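Local coordinates for uncharacterized protein XCC1541 (Xanthomonas campestris pv. campestris, PDB 2QJW) that is of unknown function but belongs to the alpha/beta-hydrolase superfamily and is probably a hydrolase, at residues H6-H11 / G74-A79; E65-A70 / L93-R98. All coordinates share one frame; numbering follows the deposited sequence. Where two conformers were deposited one is given.

Interaction 1 (H6-H11 / G74-A79); sequences HCILAH and GPVVLA
Strand 6-10 and the first part (76-79) of strand 76-81 pair in parallel as neighbouring interior strands of the alpha/beta-hydrolase sheet, a buried contact in which His6, Cys7, Ile8 and Leu9 lie beside Val76, Val77, Leu78 and Ala79. The axes of the two strand segments come within 4.7 Å of each other, 19° apart in direction. Five backbone hydrogen bonds zip the pair in the alternating parallel pattern. Val77 O accepts Ile8 N at 2.9 Å, while Val77 N donates to His6 O. His6 N reaches Pro75 O, Ile8 O accepts Ala79 N, and the ladder closes with Ala10 N to Ala79 O at 2.8 Å. CA-H...O contacts, such as Val76 CA to His6 O at 3.2 Å, add to the seam.

On one face Ile8 and Leu78 lie side by side, with Ile8 CB 3.8 Å from Leu78 CD2. The extended end of Ile8 (chi2 167°) carries CD1 to 3.9 Å from Val76 CG1. On the other, Leu9 CD2 touches Ala79 CB at 3.7 Å and Cys7 SG faces Val77 CB.

His6 has CG anti to its backbone N (chi1 -171°); its ND1 is hydrogen-bonded to Thr35 and its NE2 to Glu37, both on strand 35-37. Helix 56-71 covers the Ile8 face, helices 20-31 and 162-174 cover the Cys7 and Leu9 face, and strands 35-37 and 99-103 flank the pair.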
loop_
_atom_site.group_PDB
_atom_site.type_symbol
_atom_site.label_atom_id
_atom_site.label_comp_id
_atom_site.label_asym_id
_atom_site.label_seq_id
_atom_site.Cartn_x
_atom_site.Cartn_y
_atom_site.Cartn_z
ATOM N N HIS A 6 -15.055 16.203 -7.977
ATOM C CA HIS A 6 -16.132 15.409 -7.411
ATOM C C HIS A 6 -15.789 13.924 -7.370
ATOM O O HIS A 6 -15.266 13.388 -8.343
ATOM C CB HIS A 6 -17.316 15.556 -8.326
ATOM C CG HIS A 6 -18.593 14.976 -7.819
ATOM N ND1 HIS A 6 -19.219 15.447 -6.687
ATOM C CD2 HIS A 6 -19.379 13.981 -8.314
ATOM C CE1 HIS A 6 -20.349 14.785 -6.530
ATOM N NE2 HIS A 6 -20.467 13.893 -7.501
ATOM N N CYS A 7 -16.112 13.289 -6.246
ATOM C CA CYS A 7 -15.916 11.831 -6.076
ATOM C C CYS A 7 -17.253 11.098 -6.102
ATOM O O CYS A 7 -18.202 11.524 -5.454
ATOM C CB CYS A 7 -15.251 11.534 -4.757
ATOM S SG CYS A 7 -13.608 12.171 -4.577
ATOM N N ILE A 8 -17.337 10.060 -6.932
ATOM C CA ILE A 8 -18.528 9.190 -6.962
ATOM C C ILE A 8 -18.100 7.885 -6.351
ATOM O O ILE A 8 -17.171 7.270 -6.830
ATOM C CB ILE A 8 -19.098 9.012 -8.348
ATOM C CG1 ILE A 8 -19.434 10.358 -9.003
ATOM C CG2 ILE A 8 -20.352 8.072 -8.227
ATOM C CD1 ILE A 8 -19.726 10.377 -10.441
ATOM N N LEU A 9 -18.724 7.489 -5.235
ATOM C CA LEU A 9 -18.322 6.351 -4.393
ATOM C C LEU A 9 -19.384 5.269 -4.511
ATOM O O LEU A 9 -20.523 5.498 -4.082
ATOM C CB LEU A 9 -18.215 6.817 -2.953
ATOM C CG LEU A 9 -17.428 8.131 -2.817
ATOM C CD1 LEU A 9 -17.595 8.633 -1.423
ATOM C CD2 LEU A 9 -15.948 7.952 -3.235
ATOM N N ALA A 10 -19.061 4.115 -5.113
ATOM C CA ALA A 10 -20.045 3.063 -5.418
ATOM C C ALA A 10 -19.963 1.873 -4.490
ATOM O O ALA A 10 -18.948 1.174 -4.449
ATOM C CB ALA A 10 -19.805 2.596 -6.830
ATOM N N HIS A 11 -21.042 1.672 -3.767
ATOM C CA HIS A 11 -21.149 0.565 -2.828
ATOM C C HIS A 11 -21.195 -0.804 -3.476
ATOM O O HIS A 11 -21.515 -0.942 -4.642
ATOM C CB HIS A 11 -22.355 0.793 -1.907
ATOM C CG HIS A 11 -23.710 0.537 -2.529
ATOM N ND1 HIS A 11 -24.193 -0.733 -2.840
ATOM C CD2 HIS A 11 -24.662 1.404 -2.928
ATOM C CE1 HIS A 11 -25.402 -0.611 -3.375
ATOM N NE2 HIS A 11 -25.702 0.671 -3.457
ATOM N N GLY A 74 -16.712 19.383 -13.948
ATOM C CA GLY A 74 -15.349 19.392 -13.474
ATOM C C GLY A 74 -14.784 17.984 -13.331
ATOM O O GLY A 74 -15.435 17.040 -13.779
ATOM N N PRO A 75 -13.602 17.848 -12.763
ATOM C CA PRO A 75 -12.981 16.523 -12.672
ATOM C C PRO A 75 -13.799 15.591 -11.779
ATOM O O PRO A 75 -14.466 16.009 -10.819
ATOM C CB PRO A 75 -11.626 16.785 -12.029
ATOM C CG PRO A 75 -11.375 18.284 -12.266
ATOM C CD PRO A 75 -12.741 18.894 -12.189
ATOM N N VAL A 76 -13.681 14.310 -12.128
ATOM C CA VAL A 76 -14.370 13.229 -11.398
ATOM C C VAL A 76 -13.391 12.120 -11.061
ATOM O O VAL A 76 -12.678 11.615 -11.923
ATOM C CB VAL A 76 -15.491 12.639 -12.229
ATOM C CG1 VAL A 76 -16.162 11.472 -11.473
ATOM C CG2 VAL A 76 -16.513 13.743 -12.577
ATOM N N VAL A 77 -13.442 11.709 -9.793
ATOM C CA VAL A 77 -12.779 10.508 -9.285
ATOM C C VAL A 77 -13.848 9.454 -9.001
ATOM O O VAL A 77 -14.871 9.765 -8.343
ATOM C CB VAL A 77 -11.949 10.806 -8.015
ATOM C CG1 VAL A 77 -11.460 9.567 -7.341
ATOM C CG2 VAL A 77 -10.795 11.758 -8.382
ATOM N N LEU A 78 -13.632 8.228 -9.520
ATOM C CA LEU A 78 -14.558 7.115 -9.258
ATOM C C LEU A 78 -13.909 6.170 -8.292
ATOM O O LEU A 78 -12.716 5.876 -8.357
ATOM C CB LEU A 78 -14.867 6.366 -10.532
ATOM C CG LEU A 78 -15.481 7.234 -11.627
ATOM C CD1 LEU A 78 -15.693 6.389 -12.881
ATOM C CD2 LEU A 78 -16.781 7.862 -11.186
ATOM N N ALA A 79 -14.699 5.704 -7.320
ATOM C CA ALA A 79 -14.192 4.777 -6.301
ATOM C C ALA A 79 -15.247 3.802 -6.004
ATOM O O ALA A 79 -16.443 4.064 -6.221
ATOM C CB ALA A 79 -13.847 5.501 -5.052
#

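Interaction 2 (E65-A70 / L93-R98)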
loop_
_atom_site.group_PDB
_atom_site.type_symbol
_atom_site.label_atom_id
_atom_site.label_comp_id
_atom_site.label_asym_id
_atom_site.label_seq_id
_atom_site.Cartn_x
_atom_site.Cartn_y
_atom_site.Cartn_z
ATOM N N GLU A 65 -24.228 7.471 -16.193
ATOM C CA GLU A 65 -25.023 8.688 -16.307
ATOM C C GLU A 65 -24.622 9.704 -15.255
ATOM O O GLU A 65 -24.479 10.903 -15.539
ATOM C CB GLU A 65 -26.504 8.323 -16.213
ATOM C CG GLU A 65 -26.973 7.678 -17.536
ATOM C CD GLU A 65 -28.452 7.254 -17.554
ATOM O OE1 GLU A 65 -29.196 7.546 -16.599
ATOM O OE2 GLU A 65 -28.855 6.637 -18.558
ATOM N N ILE A 66 -24.418 9.232 -14.026
ATOM C CA ILE A 66 -24.000 10.076 -12.951
ATOM C C ILE A 66 -22.593 10.658 -13.156
ATOM O O ILE A 66 -22.303 11.855 -12.892
ATOM C CB ILE A 66 -24.095 9.298 -11.594
ATOM C CG1 ILE A 66 -25.570 8.991 -11.261
ATOM C CG2 ILE A 66 -23.508 10.064 -10.463
ATOM C CD1 ILE A 66 -25.777 8.016 -10.048
ATOM N N ALA A 67 -21.676 9.819 -13.646
ATOM C CA ALA A 67 -20.321 10.314 -13.893
ATOM C C ALA A 67 -20.266 11.306 -15.016
ATOM O O ALA A 67 -19.561 12.320 -14.913
ATOM C CB ALA A 67 -19.421 9.092 -14.190
ATOM N N ARG A 68 -20.977 11.012 -16.098
ATOM C CA ARG A 68 -21.020 11.912 -17.247
ATOM C C ARG A 68 -21.498 13.277 -16.801
ATOM O O ARG A 68 -20.842 14.291 -17.117
ATOM C CB ARG A 68 -21.932 11.260 -18.316
ATOM C CG ARG A 68 -22.268 12.017 -19.559
ATOM C CD ARG A 68 -21.108 12.281 -20.398
ATOM N NE ARG A 68 -20.442 11.092 -20.958
ATOM C CZ ARG A 68 -19.319 11.173 -21.669
ATOM N NH1 ARG A 68 -18.743 12.367 -21.889
ATOM N NH2 ARG A 68 -18.752 10.070 -22.131
ATOM N N ALA A 69 -22.592 13.321 -16.037
ATOM C CA ALA A 69 -23.101 14.585 -15.533
ATOM C C ALA A 69 -22.044 15.352 -14.746
ATOM O O ALA A 69 -21.885 16.579 -14.849
ATOM C CB ALA A 69 -24.365 14.338 -14.641
ATOM N N ALA A 70 -21.322 14.624 -13.906
ATOM C CA ALA A 70 -20.316 15.209 -13.099
ATOM C C ALA A 70 -19.149 15.769 -13.926
ATOM O O ALA A 70 -18.598 16.808 -13.597
ATOM C CB ALA A 70 -19.781 14.179 -12.010
ATOM N N LEU A 93 -13.742 3.809 -18.569
ATOM C CA LEU A 93 -13.520 3.499 -19.980
ATOM C C LEU A 93 -14.444 4.310 -20.884
ATOM O O LEU A 93 -14.141 4.429 -22.085
ATOM C CB LEU A 93 -13.765 2.022 -20.266
ATOM C CG LEU A 93 -13.040 0.864 -19.501
ATOM C CD1 LEU A 93 -13.719 -0.503 -19.724
ATOM C CD2 LEU A 93 -11.642 0.821 -19.919
ATOM N N GLN A 94 -15.499 4.886 -20.299
ATOM C CA GLN A 94 -16.547 5.604 -21.040
ATOM C C GLN A 94 -16.707 7.085 -20.778
ATOM O O GLN A 94 -17.441 7.743 -21.521
ATOM C CB GLN A 94 -17.875 4.885 -20.703
ATOM C CG GLN A 94 -17.888 3.481 -21.255
ATOM C CD GLN A 94 -19.304 2.898 -21.372
ATOM O OE1 GLN A 94 -19.596 1.856 -20.815
ATOM N NE2 GLN A 94 -20.185 3.608 -22.070
ATOM N N VAL A 95 -16.071 7.599 -19.725
ATOM C CA VAL A 95 -16.117 8.981 -19.343
ATOM C C VAL A 95 -14.686 9.446 -18.995
ATOM O O VAL A 95 -13.868 8.639 -18.584
ATOM C CB VAL A 95 -17.109 9.211 -18.133
ATOM C CG1 VAL A 95 -16.463 8.901 -16.775
ATOM C CG2 VAL A 95 -17.645 10.617 -18.138
ATOM N N PRO A 96 -14.348 10.717 -19.190
ATOM C CA PRO A 96 -12.974 11.099 -18.773
ATOM C C PRO A 96 -12.925 11.109 -17.244
ATOM O O PRO A 96 -13.656 11.856 -16.592
ATOM C CB PRO A 96 -12.762 12.458 -19.407
ATOM C CG PRO A 96 -14.096 12.994 -19.689
ATOM C CD PRO A 96 -15.045 11.862 -19.835
ATOM N N THR A 97 -12.051 10.266 -16.714
ATOM C CA THR A 97 -11.936 10.017 -15.289
ATOM C C THR A 97 -10.568 10.447 -14.841
ATOM O O THR A 97 -9.587 10.134 -15.481
ATOM C CB THR A 97 -12.182 8.515 -15.059
ATOM O OG1 THR A 97 -13.466 8.167 -15.577
ATOM C CG2 THR A 97 -12.098 8.153 -13.561
ATOM N N ARG A 98 -10.514 11.207 -13.746
ATOM C CA ARG A 98 -9.294 11.750 -13.228
ATOM C C ARG A 98 -8.385 10.683 -12.604
ATOM O O ARG A 98 -7.180 10.709 -12.721
ATOM C CB ARG A 98 -9.571 12.869 -12.191
ATOM C CG ARG A 98 -8.351 13.525 -11.655
ATOM C CD ARG A 98 -7.511 14.219 -12.700
ATOM N NE ARG A 98 -6.228 14.675 -12.231
ATOM C CZ ARG A 98 -5.101 14.009 -12.230
ATOM N NH1 ARG A 98 -5.016 12.748 -12.619
ATOM N NH2 ARG A 98 -4.005 14.596 -11.782
#
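Ala67 and Arg68, on helix 56-71, receive Val95 from the loop that follows helix 83-92 and leads into strand 99-103. The contact is a helix-loop packing at the periphery of the alpha/beta-hydrolase fold, in which the loop also touches the same helix through Gln94 on Leu64 and Val95 on Thr71. Val95 was modelled in two conformers, and its contacts are described for one of them.

Ala67 comes first. Its CB points toward the loop and meets Val95 CG1 at 3.9 Å, a small apolar contact on the buried side of the helix, where Ala67 also touches Ile8 of strand 6-10. One residue on, Arg68 supplies the more exposed half. Val95 CG2, anti to its own backbone N, presses against the helix backbone at Arg68 CA, 3.7 Å away. The arginine chain leaves with CG anti to its N (chi1 174°), then bends at chi2 and chi3. Val95 CG2 lies over the centre of one guanidinium face, 3.9 Å above the plane, while the two side chains run past each other in opposite directions. Pro96 CD approaches the group obliquely, 4.3 Å from Arg68 NH1.

Within the loop, Thr97 OG1 donates to Val95 O at 3.1 Å, from well above the carbonyl plane, a bond that ties together the residues flanking Pro96.

In the fold
Interactions 1 and 2 are adjacent layers of the same sandwich, their centres 9 Å apart. Helix 56-71 bridges them: Ile8 CD1 packs on Ala67 CA at 3.5 Å, and Ala70 CB sits 3.7 Å from His6 CD2. The loop of 93-98 also returns to the sheet, where Arg98 N lies 2.9 Å from Val76 O, a probable hydrogen bond at the start of strand 99-103. Strand 76-81 runs on from interaction 1 into a likely nucleophile elbow at Gly80, Ser82 and Gly84, whose serine may form a triad with His156 and Asp130. Ala10 touches that elbow, so interaction 1 borders the putative active site.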